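Local coordinates for oxysterol-binding protein homolog 3 (Saccharomyces cerevisiae, PDB 4IC4) that carries lipids, sterols among them, in a hydrophobic pocket and moves them between membranes in phosphoinositide-coupled directional transport, represented here by its OSBP-related domain, at residues R147-A155 against C162-Q170; L74-L85 against A100-R110. All blocks are in the same frame, centred on the assembly; numbering follows the deposited sequence.

Contact 1 (R147-A155 against C162-Q170)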
loop_
_atom_site.group_PDB
_atom_site.type_symbol
_atom_site.label_atom_id
_atom_site.label_comp_id
_atom_site.label_asym_id
_atom_site.label_seq_id
_atom_site.Cartn_x
_atom_site.Cartn_y
_atom_site.Cartn_z
ATOM N N ARG A 147 -14.280 1.428 12.027
ATOM C CA ARG A 147 -14.137 0.424 13.077
ATOM C C ARG A 147 -14.846 -0.855 12.644
ATOM O O ARG A 147 -16.071 -0.958 12.733
ATOM C CB ARG A 147 -14.749 0.932 14.390
ATOM C CG ARG A 147 -14.022 2.116 15.021
ATOM C CD ARG A 147 -12.746 1.680 15.723
ATOM N NE ARG A 147 -13.020 0.883 16.917
ATOM C CZ ARG A 147 -13.452 1.382 18.072
ATOM N NH1 ARG A 147 -13.659 2.684 18.203
ATOM N NH2 ARG A 147 -13.686 0.573 19.099
ATOM N N PRO A 148 -14.086 -1.841 12.141
ATOM C CA PRO A 148 -12.631 -1.811 11.964
ATOM C C PRO A 148 -12.273 -1.051 10.689
ATOM O O PRO A 148 -13.125 -0.837 9.832
ATOM C CB PRO A 148 -12.279 -3.286 11.865
ATOM C CG PRO A 148 -13.435 -3.822 11.091
ATOM C CD PRO A 148 -14.626 -3.159 11.757
ATOM N N PRO A 149 -11.007 -0.637 10.550
ATOM C CA PRO A 149 -10.621 0.094 9.340
ATOM C C PRO A 149 -10.669 -0.792 8.102
ATOM O O PRO A 149 -10.137 -1.903 8.100
ATOM C CB PRO A 149 -9.206 0.554 9.654
ATOM C CG PRO A 149 -8.684 -0.569 10.504
ATOM C CD PRO A 149 -9.849 -0.815 11.444
ATOM N N VAL A 150 -11.320 -0.301 7.056
ATOM C CA VAL A 150 -11.413 -1.035 5.804
ATOM C C VAL A 150 -11.143 -0.049 4.681
ATOM O O VAL A 150 -11.749 1.023 4.622
ATOM C CB VAL A 150 -12.811 -1.666 5.593
ATOM C CG1 VAL A 150 -12.854 -2.400 4.259
ATOM C CG2 VAL A 150 -13.121 -2.637 6.725
ATOM N N PHE A 151 -10.220 -0.417 3.800
ATOM C CA PHE A 151 -9.850 0.428 2.673
ATOM C C PHE A 151 -10.147 -0.301 1.368
ATOM O O PHE A 151 -9.827 -1.486 1.216
ATOM C CB PHE A 151 -8.362 0.771 2.763
ATOM C CG PHE A 151 -7.954 1.332 4.093
ATOM C CD1 PHE A 151 -8.265 2.645 4.437
ATOM C CD2 PHE A 151 -7.278 0.541 5.016
ATOM C CE1 PHE A 151 -7.907 3.165 5.684
ATOM C CE2 PHE A 151 -6.915 1.052 6.270
ATOM C CZ PHE A 151 -7.232 2.368 6.602
ATOM N N ALA A 152 -10.765 0.404 0.427
ATOM C CA ALA A 152 -11.109 -0.184 -0.863
ATOM C C ALA A 152 -10.281 0.452 -1.964
ATOM O O ALA A 152 -10.087 1.671 -1.979
ATOM C CB ALA A 152 -12.597 0.004 -1.142
ATOM N N PHE A 153 -9.793 -0.384 -2.879
ATOM C CA PHE A 153 -8.959 0.064 -3.994
ATOM C C PHE A 153 -9.425 -0.514 -5.320
ATOM O O PHE A 153 -9.849 -1.667 -5.391
ATOM C CB PHE A 153 -7.504 -0.385 -3.800
ATOM C CG PHE A 153 -6.820 0.238 -2.623
ATOM C CD1 PHE A 153 -5.947 1.310 -2.793
ATOM C CD2 PHE A 153 -7.060 -0.234 -1.338
ATOM C CE1 PHE A 153 -5.328 1.904 -1.692
ATOM C CE2 PHE A 153 -6.447 0.354 -0.236
ATOM C CZ PHE A 153 -5.581 1.425 -0.417
ATOM N N PHE A 154 -9.332 0.294 -6.368
ATOM C CA PHE A 154 -9.673 -0.141 -7.714
ATOM C C PHE A 154 -8.672 0.499 -8.663
ATOM O O PHE A 154 -8.656 1.720 -8.821
ATOM C CB PHE A 154 -11.093 0.274 -8.102
ATOM C CG PHE A 154 -11.520 -0.221 -9.462
ATOM C CD1 PHE A 154 -11.353 -1.560 -9.810
ATOM C CD2 PHE A 154 -12.099 0.642 -10.384
ATOM C CE1 PHE A 154 -11.760 -2.031 -11.062
ATOM C CE2 PHE A 154 -12.512 0.183 -11.638
ATOM C CZ PHE A 154 -12.341 -1.158 -11.974
ATOM N N ALA A 155 -7.827 -0.327 -9.272
ATOM C CA ALA A 155 -6.809 0.146 -10.209
ATOM C C ALA A 155 -7.171 -0.364 -11.595
ATOM O O ALA A 155 -7.551 -1.526 -11.744
ATOM C CB ALA A 155 -5.433 -0.373 -9.798
ATOM N N CYS A 162 -7.456 -4.237 -11.061
ATOM C CA CYS A 162 -7.273 -4.899 -9.783
ATOM C C CYS A 162 -8.163 -4.275 -8.720
ATOM O O CYS A 162 -8.282 -3.054 -8.642
ATOM C CB CYS A 162 -5.806 -4.792 -9.360
ATOM S SG CYS A 162 -5.340 -5.874 -7.994
ATOM N N SER A 163 -8.803 -5.125 -7.921
ATOM C CA SER A 163 -9.672 -4.682 -6.839
ATOM C C SER A 163 -9.089 -5.221 -5.536
ATOM O O SER A 163 -8.464 -6.287 -5.511
ATOM C CB SER A 163 -11.088 -5.213 -7.050
ATOM O OG SER A 163 -11.088 -6.629 -7.084
ATOM N N TYR A 164 -9.298 -4.484 -4.453
ATOM C CA TYR A 164 -8.746 -4.878 -3.168
ATOM C C TYR A 164 -9.531 -4.240 -2.035
ATOM O O TYR A 164 -9.742 -3.034 -2.026
ATOM C CB TYR A 164 -7.280 -4.424 -3.125
ATOM C CG TYR A 164 -6.402 -4.912 -1.980
ATOM C CD1 TYR A 164 -6.583 -6.176 -1.396
ATOM C CD2 TYR A 164 -5.286 -4.158 -1.587
ATOM C CE1 TYR A 164 -5.661 -6.672 -0.466
ATOM C CE2 TYR A 164 -4.369 -4.642 -0.665
ATOM C CZ TYR A 164 -4.554 -5.898 -0.112
ATOM O OH TYR A 164 -3.603 -6.381 0.763
ATOM N N THR A 165 -9.990 -5.063 -1.102
ATOM C CA THR A 165 -10.707 -4.594 0.082
ATOM C C THR A 165 -9.800 -5.098 1.190
ATOM O O THR A 165 -9.644 -6.310 1.370
ATOM C CB THR A 165 -12.110 -5.219 0.195
ATOM O OG1 THR A 165 -12.923 -4.762 -0.896
ATOM C CG2 THR A 165 -12.758 -4.815 1.505
ATOM N N VAL A 166 -9.204 -4.179 1.940
ATOM C CA VAL A 166 -8.247 -4.590 2.949
ATOM C C VAL A 166 -8.356 -3.959 4.328
ATOM O O VAL A 166 -8.719 -2.790 4.482
ATOM C CB VAL A 166 -6.828 -4.346 2.408
ATOM C CG1 VAL A 166 -6.641 -2.858 2.119
ATOM C CG2 VAL A 166 -5.793 -4.816 3.394
ATOM N N THR A 167 -8.023 -4.761 5.329
ATOM C CA THR A 167 -8.017 -4.332 6.716
ATOM C C THR A 167 -6.664 -4.705 7.297
ATOM O O THR A 167 -6.363 -5.889 7.455
ATOM C CB THR A 167 -9.106 -5.040 7.545
ATOM O OG1 THR A 167 -10.396 -4.572 7.137
ATOM C CG2 THR A 167 -8.917 -4.748 9.037
ATOM N N PRO A 168 -5.814 -3.707 7.587
ATOM C CA PRO A 168 -4.500 -4.014 8.158
ATOM C C PRO A 168 -4.714 -4.545 9.569
ATOM O O PRO A 168 -5.647 -4.129 10.254
ATOM C CB PRO A 168 -3.794 -2.660 8.155
ATOM C CG PRO A 168 -4.427 -1.950 6.983
ATOM C CD PRO A 168 -5.886 -2.299 7.154
ATOM N N SER A 169 -3.868 -5.472 9.997
ATOM C CA SER A 169 -3.997 -6.025 11.338
ATOM C C SER A 169 -2.615 -6.184 11.945
ATOM O O SER A 169 -1.617 -6.265 11.229
ATOM C CB SER A 169 -4.706 -7.380 11.304
ATOM O OG SER A 169 -3.868 -8.383 10.762
ATOM N N GLN A 170 -2.569 -6.232 13.270
ATOM C CA GLN A 170 -1.311 -6.364 13.984
ATOM C C GLN A 170 -1.505 -7.064 15.321
ATOM O O GLN A 170 -2.531 -6.896 15.982
ATOM C CB GLN A 170 -0.713 -4.979 14.212
ATOM C CG GLN A 170 -1.707 -3.998 14.812
ATOM C CD GLN A 170 -1.182 -2.580 14.866
ATOM O OE1 GLN A 170 -1.909 -1.656 15.224
ATOM N NE2 GLN A 170 0.087 -2.401 14.515
#
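Within the beta barrel of the OSBP-related domain, strands 150-157 and 160-172 form an antiparallel beta hairpin in which Phe151 pairs with Val166, Phe153 with Tyr164 and Ala155 with Cys162. Each is a hydrogen-bonded pair with bonds both ways; Ala155 N to Cys162 O, at 2.8 Å, is nearly straight (171°). Arg147, just upstream, belongs to the phosphatidylinositol 4-phosphate site. One face carries Phe151, Phe153, Tyr164 and Val166 and lies against helix 71-76. Here Pro168 CD meets the Phe151 ring at its edge, 3.6 Å from CE2, while Val166 CG1 comes within 4.0 Å of Phe153 CE2. Ala152, Phe154, Ser163 and Thr165 line the other face, where the Phe154 ring stacks on Tyr374 and Thr165 OG1 bonds to Trp372 N. Toward the proline end a side chain takes over the pairing: Thr167 OG1, anti to its carbonyl carbon (chi1 -70°), donates to Pro149 O at 2.8 Å. A valine here would probably leave Pro149 O without the hydroxyl that grips it from the facing strand. The same hydroxyl also packs on an apolar neighbour, with Val150 CG2 3.4 Å from Thr167 OG1.

Contact 2 (L74-L85 against A100-R110)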
loop_
_atom_site.group_PDB
_atom_site.type_symbol
_atom_site.label_atom_id
_atom_site.label_comp_id
_atom_site.label_asym_id
_atom_site.label_seq_id
_atom_site.Cartn_x
_atom_site.Cartn_y
_atom_site.Cartn_z
ATOM N N LEU A 74 0.046 4.554 1.262
ATOM C CA LEU A 74 0.957 3.436 1.502
ATOM C C LEU A 74 0.543 2.207 0.696
ATOM O O LEU A 74 1.361 1.599 0.007
ATOM C CB LEU A 74 0.974 3.056 2.985
ATOM C CG LEU A 74 1.679 1.720 3.262
ATOM C CD1 LEU A 74 3.164 1.865 2.988
ATOM C CD2 LEU A 74 1.446 1.288 4.703
ATOM N N ILE A 75 -0.727 1.835 0.784
ATOM C CA ILE A 75 -1.186 0.660 0.058
ATOM C C ILE A 75 -1.102 0.859 -1.459
ATOM O O ILE A 75 -0.943 -0.107 -2.209
ATOM C CB ILE A 75 -2.604 0.274 0.505
ATOM C CG1 ILE A 75 -2.563 -0.098 1.993
ATOM C CG2 ILE A 75 -3.117 -0.901 -0.324
ATOM C CD1 ILE A 75 -3.916 -0.434 2.589
ATOM N N SER A 76 -1.179 2.107 -1.913
ATOM C CA SER A 76 -1.061 2.391 -3.343
ATOM C C SER A 76 0.330 2.038 -3.858
ATOM O O SER A 76 0.527 1.884 -5.062
ATOM C CB SER A 76 -1.342 3.867 -3.632
ATOM O OG SER A 76 -2.700 4.173 -3.384
ATOM N N GLU A 77 1.298 1.921 -2.949
ATOM C CA GLU A 77 2.656 1.566 -3.348
ATOM C C GLU A 77 2.690 0.124 -3.838
ATOM O O GLU A 77 3.682 -0.326 -4.420
ATOM C CB GLU A 77 3.631 1.775 -2.184
ATOM C CG GLU A 77 3.781 3.245 -1.813
ATOM C CD GLU A 77 4.765 3.488 -0.687
ATOM O OE1 GLU A 77 5.987 3.318 -0.898
ATOM O OE2 GLU A 77 4.307 3.850 0.415
ATOM N N THR A 78 1.598 -0.597 -3.600
ATOM C CA THR A 78 1.471 -1.968 -4.075
ATOM C C THR A 78 1.607 -1.936 -5.601
ATOM O O THR A 78 1.982 -2.931 -6.223
ATOM C CB THR A 78 0.082 -2.552 -3.708
ATOM O OG1 THR A 78 0.019 -2.776 -2.294
ATOM C CG2 THR A 78 -0.174 -3.868 -4.438
ATOM N N PHE A 79 1.322 -0.778 -6.193
ATOM C CA PHE A 79 1.373 -0.612 -7.644
ATOM C C PHE A 79 2.610 0.088 -8.210
ATOM O O PHE A 79 2.636 0.460 -9.383
ATOM C CB PHE A 79 0.095 0.098 -8.105
ATOM C CG PHE A 79 -1.143 -0.720 -7.896
ATOM C CD1 PHE A 79 -1.506 -1.700 -8.819
ATOM C CD2 PHE A 79 -1.909 -0.566 -6.747
ATOM C CE1 PHE A 79 -2.612 -2.513 -8.597
ATOM C CE2 PHE A 79 -3.020 -1.377 -6.514
ATOM C CZ PHE A 79 -3.370 -2.353 -7.443
ATOM N N GLU A 80 3.641 0.248 -7.387
ATOM C CA GLU A 80 4.871 0.885 -7.845
ATOM C C GLU A 80 5.420 0.190 -9.093
ATOM O O GLU A 80 5.936 0.847 -9.996
ATOM C CB GLU A 80 5.942 0.856 -6.744
ATOM C CG GLU A 80 7.271 1.470 -7.178
ATOM C CD GLU A 80 8.364 1.375 -6.122
ATOM O OE1 GLU A 80 8.101 0.896 -4.996
ATOM O OE2 GLU A 80 9.500 1.790 -6.431
ATOM N N TYR A 81 5.309 -1.137 -9.133
ATOM C CA TYR A 81 5.826 -1.908 -10.263
ATOM C C TYR A 81 4.713 -2.493 -11.129
ATOM O O TYR A 81 4.791 -3.635 -11.604
ATOM C CB TYR A 81 6.750 -3.017 -9.745
ATOM C CG TYR A 81 7.916 -2.493 -8.933
ATOM C CD1 TYR A 81 9.063 -1.988 -9.551
ATOM C CD2 TYR A 81 7.859 -2.469 -7.539
ATOM C CE1 TYR A 81 10.127 -1.467 -8.794
ATOM C CE2 TYR A 81 8.914 -1.954 -6.779
ATOM C CZ TYR A 81 10.040 -1.456 -7.409
ATOM O OH TYR A 81 11.070 -0.949 -6.648
ATOM N N ALA A 82 3.680 -1.684 -11.335
ATOM C CA ALA A 82 2.535 -2.057 -12.154
ATOM C C ALA A 82 2.919 -2.558 -13.552
ATOM O O ALA A 82 2.202 -3.379 -14.128
ATOM C CB ALA A 82 1.581 -0.872 -12.276
ATOM N N PRO A 83 4.031 -2.055 -14.130
ATOM C CA PRO A 83 4.397 -2.543 -15.467
ATOM C C PRO A 83 4.571 -4.063 -15.521
ATOM O O PRO A 83 4.509 -4.662 -16.595
ATOM C CB PRO A 83 5.686 -1.785 -15.768
ATOM C CG PRO A 83 5.429 -0.462 -15.109
ATOM C CD PRO A 83 4.823 -0.860 -13.778
ATOM N N LEU A 84 4.796 -4.687 -14.368
ATOM C CA LEU A 84 4.932 -6.142 -14.320
ATOM C C LEU A 84 3.613 -6.789 -14.734
ATOM O O LEU A 84 3.598 -7.847 -15.370
ATOM C CB LEU A 84 5.294 -6.603 -12.906
ATOM C CG LEU A 84 6.738 -6.378 -12.450
ATOM C CD1 LEU A 84 6.857 -6.677 -10.969
ATOM C CD2 LEU A 84 7.678 -7.274 -13.250
ATOM N N LEU A 85 2.505 -6.160 -14.359
ATOM C CA LEU A 85 1.191 -6.685 -14.714
ATOM C C LEU A 85 0.973 -6.547 -16.213
ATOM O O LEU A 85 0.451 -7.455 -16.866
ATOM C CB LEU A 85 0.092 -5.940 -13.953
ATOM C CG LEU A 85 0.176 -6.074 -12.430
ATOM C CD1 LEU A 85 -0.957 -5.295 -11.780
ATOM C CD2 LEU A 85 0.122 -7.548 -12.042
ATOM N N ALA A 100 5.943 -11.901 -9.325
ATOM C CA ALA A 100 6.944 -10.864 -9.094
ATOM C C ALA A 100 6.232 -9.618 -8.574
ATOM O O ALA A 100 6.693 -8.964 -7.634
ATOM C CB ALA A 100 7.683 -10.545 -10.396
ATOM N N PHE A 101 5.105 -9.289 -9.194
ATOM C CA PHE A 101 4.334 -8.124 -8.777
ATOM C C PHE A 101 3.868 -8.271 -7.332
ATOM O O PHE A 101 3.982 -7.341 -6.539
ATOM C CB PHE A 101 3.114 -7.937 -9.683
ATOM C CG PHE A 101 2.215 -6.808 -9.258
ATOM C CD1 PHE A 101 2.568 -5.486 -9.515
ATOM C CD2 PHE A 101 1.036 -7.066 -8.569
ATOM C CE1 PHE A 101 1.755 -4.434 -9.088
ATOM C CE2 PHE A 101 0.215 -6.019 -8.136
ATOM C CZ PHE A 101 0.578 -4.699 -8.399
ATOM N N ALA A 102 3.356 -9.452 -6.992
ATOM C CA ALA A 102 2.854 -9.715 -5.647
ATOM C C ALA A 102 3.899 -9.539 -4.550
ATOM O O ALA A 102 3.581 -9.110 -3.442
ATOM C CB ALA A 102 2.268 -11.121 -5.581
ATOM N N ILE A 103 5.144 -9.876 -4.863
ATOM C CA ILE A 103 6.237 -9.767 -3.906
ATOM C C ILE A 103 6.886 -8.381 -3.893
ATOM O O ILE A 103 7.384 -7.930 -2.859
ATOM C CB ILE A 103 7.338 -10.806 -4.231
ATOM C CG1 ILE A 103 6.778 -12.222 -4.079
ATOM C CG2 ILE A 103 8.545 -10.601 -3.326
ATOM C CD1 ILE A 103 7.705 -13.308 -4.601
ATOM N N SER A 104 6.858 -7.702 -5.037
ATOM C CA SER A 104 7.517 -6.408 -5.177
ATOM C C SER A 104 7.236 -5.335 -4.139
ATOM O O SER A 104 8.139 -4.570 -3.795
ATOM C CB SER A 104 7.258 -5.827 -6.572
ATOM O OG SER A 104 5.899 -5.482 -6.754
ATOM N N PHE A 105 6.012 -5.268 -3.631
ATOM C CA PHE A 105 5.684 -4.230 -2.663
ATOM C C PHE A 105 6.561 -4.279 -1.410
ATOM O O PHE A 105 6.767 -3.255 -0.756
ATOM C CB PHE A 105 4.208 -4.307 -2.258
ATOM C CG PHE A 105 3.933 -5.302 -1.178
ATOM C CD1 PHE A 105 3.905 -6.661 -1.453
ATOM C CD2 PHE A 105 3.742 -4.878 0.136
ATOM C CE1 PHE A 105 3.691 -7.589 -0.439
ATOM C CE2 PHE A 105 3.527 -5.799 1.162
ATOM C CZ PHE A 105 3.502 -7.159 0.873
ATOM N N LEU A 106 7.074 -5.459 -1.072
ATOM C CA LEU A 106 7.916 -5.599 0.114
ATOM C C LEU A 106 9.171 -4.739 0.041
ATOM O O LEU A 106 9.702 -4.316 1.067
ATOM C CB LEU A 106 8.335 -7.058 0.303
ATOM C CG LEU A 106 7.239 -8.044 0.690
ATOM C CD1 LEU A 106 7.775 -9.464 0.554
ATOM C CD2 LEU A 106 6.779 -7.771 2.115
ATOM N N SER A 107 9.630 -4.472 -1.177
ATOM C CA SER A 107 10.845 -3.697 -1.398
ATOM C C SER A 107 10.869 -2.292 -0.806
ATOM O O SER A 107 11.944 -1.709 -0.659
ATOM C CB SER A 107 11.152 -3.615 -2.900
ATOM O OG SER A 107 10.152 -2.886 -3.597
ATOM N N ILE A 108 9.708 -1.733 -0.475
ATOM C CA ILE A 108 9.710 -0.384 0.088
ATOM C C ILE A 108 10.338 -0.363 1.478
ATOM O O ILE A 108 10.650 0.701 2.006
ATOM C CB ILE A 108 8.284 0.236 0.172
ATOM C CG1 ILE A 108 7.392 -0.569 1.118
ATOM C CG2 ILE A 108 7.681 0.327 -1.226
ATOM C CD1 ILE A 108 6.046 0.092 1.390
ATOM N N TYR A 109 10.539 -1.542 2.057
ATOM C CA TYR A 109 11.129 -1.640 3.385
ATOM C C TYR A 109 12.601 -2.031 3.334
ATOM O O TYR A 109 13.184 -2.376 4.363
ATOM C CB TYR A 109 10.354 -2.658 4.222
ATOM C CG TYR A 109 8.904 -2.286 4.407
ATOM C CD1 TYR A 109 8.551 -1.133 5.101
ATOM C CD2 TYR A 109 7.884 -3.065 3.855
ATOM C CE1 TYR A 109 7.221 -0.753 5.244
ATOM C CE2 TYR A 109 6.542 -2.693 3.990
ATOM C CZ TYR A 109 6.223 -1.531 4.687
ATOM O OH TYR A 109 4.916 -1.126 4.820
ATOM N N ARG A 110 13.209 -1.969 2.153
ATOM C CA ARG A 110 14.616 -2.341 2.043
ATOM C C ARG A 110 15.502 -1.431 2.881
ATOM O O ARG A 110 16.473 -1.895 3.485
ATOM C CB ARG A 110 15.072 -2.384 0.577
ATOM C CG ARG A 110 14.948 -1.112 -0.251
ATOM C CD ARG A 110 15.274 -1.501 -1.692
ATOM N NE ARG A 110 15.309 -0.429 -2.684
ATOM C CZ ARG A 110 14.238 0.149 -3.222
ATOM N NH1 ARG A 110 13.018 -0.217 -2.854
ATOM N NH2 ARG A 110 14.390 1.048 -4.186
HETATM O O HOH W 1 2.467 -5.602 -5.071
HETATM O O HOH W 2 4.471 -3.034 -7.215
HETATM O O HOH W 3 10.446 -0.281 -4.237
HETATM O O HOH W 4 12.181 2.056 -5.759
#
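Phe101, on helix 94-104, pushes its ring into the bend formed by Thr78 to Leu85, between helices 71-76 and 83-88, where the helical region preceding the barrel strands packs on itself between strand 160-172 (Phe79 on Cys162) and strand 281-284 (Leu84 and Ser104 on Trp283). This is the tight part. With CG anti to the backbone N (chi1 176°), the ring has one face covered by Leu85, whose CD1 makes a CH-pi contact 3.8 Å from the ring centroid, 12° off the normal. Water 1 lies over the opposite face, toward the rim. Tyr81 O meets the ring edge in its plane, and Thr78 O is only 3.1 Å from Phe101 CZ. Phe79 CD1 adds an oblique aromatic neighbour at 3.7 Å from Phe101 CZ, and Leu84 CD1 packs 3.6 Å from Phe101 N. Tyr81 CD2 lies 3.5 Å from Ser104 CB. Farther along, Ile108 CD1 touches Leu74 CD1, and Ile108 CG2 rests beside Glu77, whose carboxylate is held by Arg114 and Thr302.

The looser side, around Glu80, the Tyr81 hydroxyl and Arg110, runs through water. Water 3 gathers Glu80 OE1, Tyr81 OH, Ser107 OG and Arg110 NH1; water 4 links Glu80 OE2 to Arg110 NH2. Tyr81 OH also bonds to Gly286 N. Deeper in, water 2 receives Tyr81 N and donates to Thr78 O and Ser104 OG. No direct hydrogen bond joins the segments; cohesion rests largely on packing, centred on Phe101 and continued by Tyr81 and Ile108, while waters 3 and 4 bridge Glu80 and Arg110, opposite charges that probably still attract each other across 5.4 Å (Glu80 OE2 to Arg110 NH1).

In the fold
Both contacts lie near the middle of the domain. Contact 2 is the more buried, whereas contact 1 is partly buried, being a piece of barrel wall whose other face meets Trp372 and Tyr374 and stays partly exposed. They share no segment but meet directly: Ile75, which takes no part across contact 2, lies with its CB 3.3 Å from Phe153 CZ of contact 1, and Phe79 CZ reaches Ala155 CB. Helix 71-76 packs on the hairpin through Ile75 and also meets 100-110 through Leu74, with the residues after it making most of contact 2. Their chemistry differs accordingly: regular backbone bonding zips the neighbouring strands of 147-155 and 162-170, whereas helices and turns are joined by side-chain packing and bridging waters.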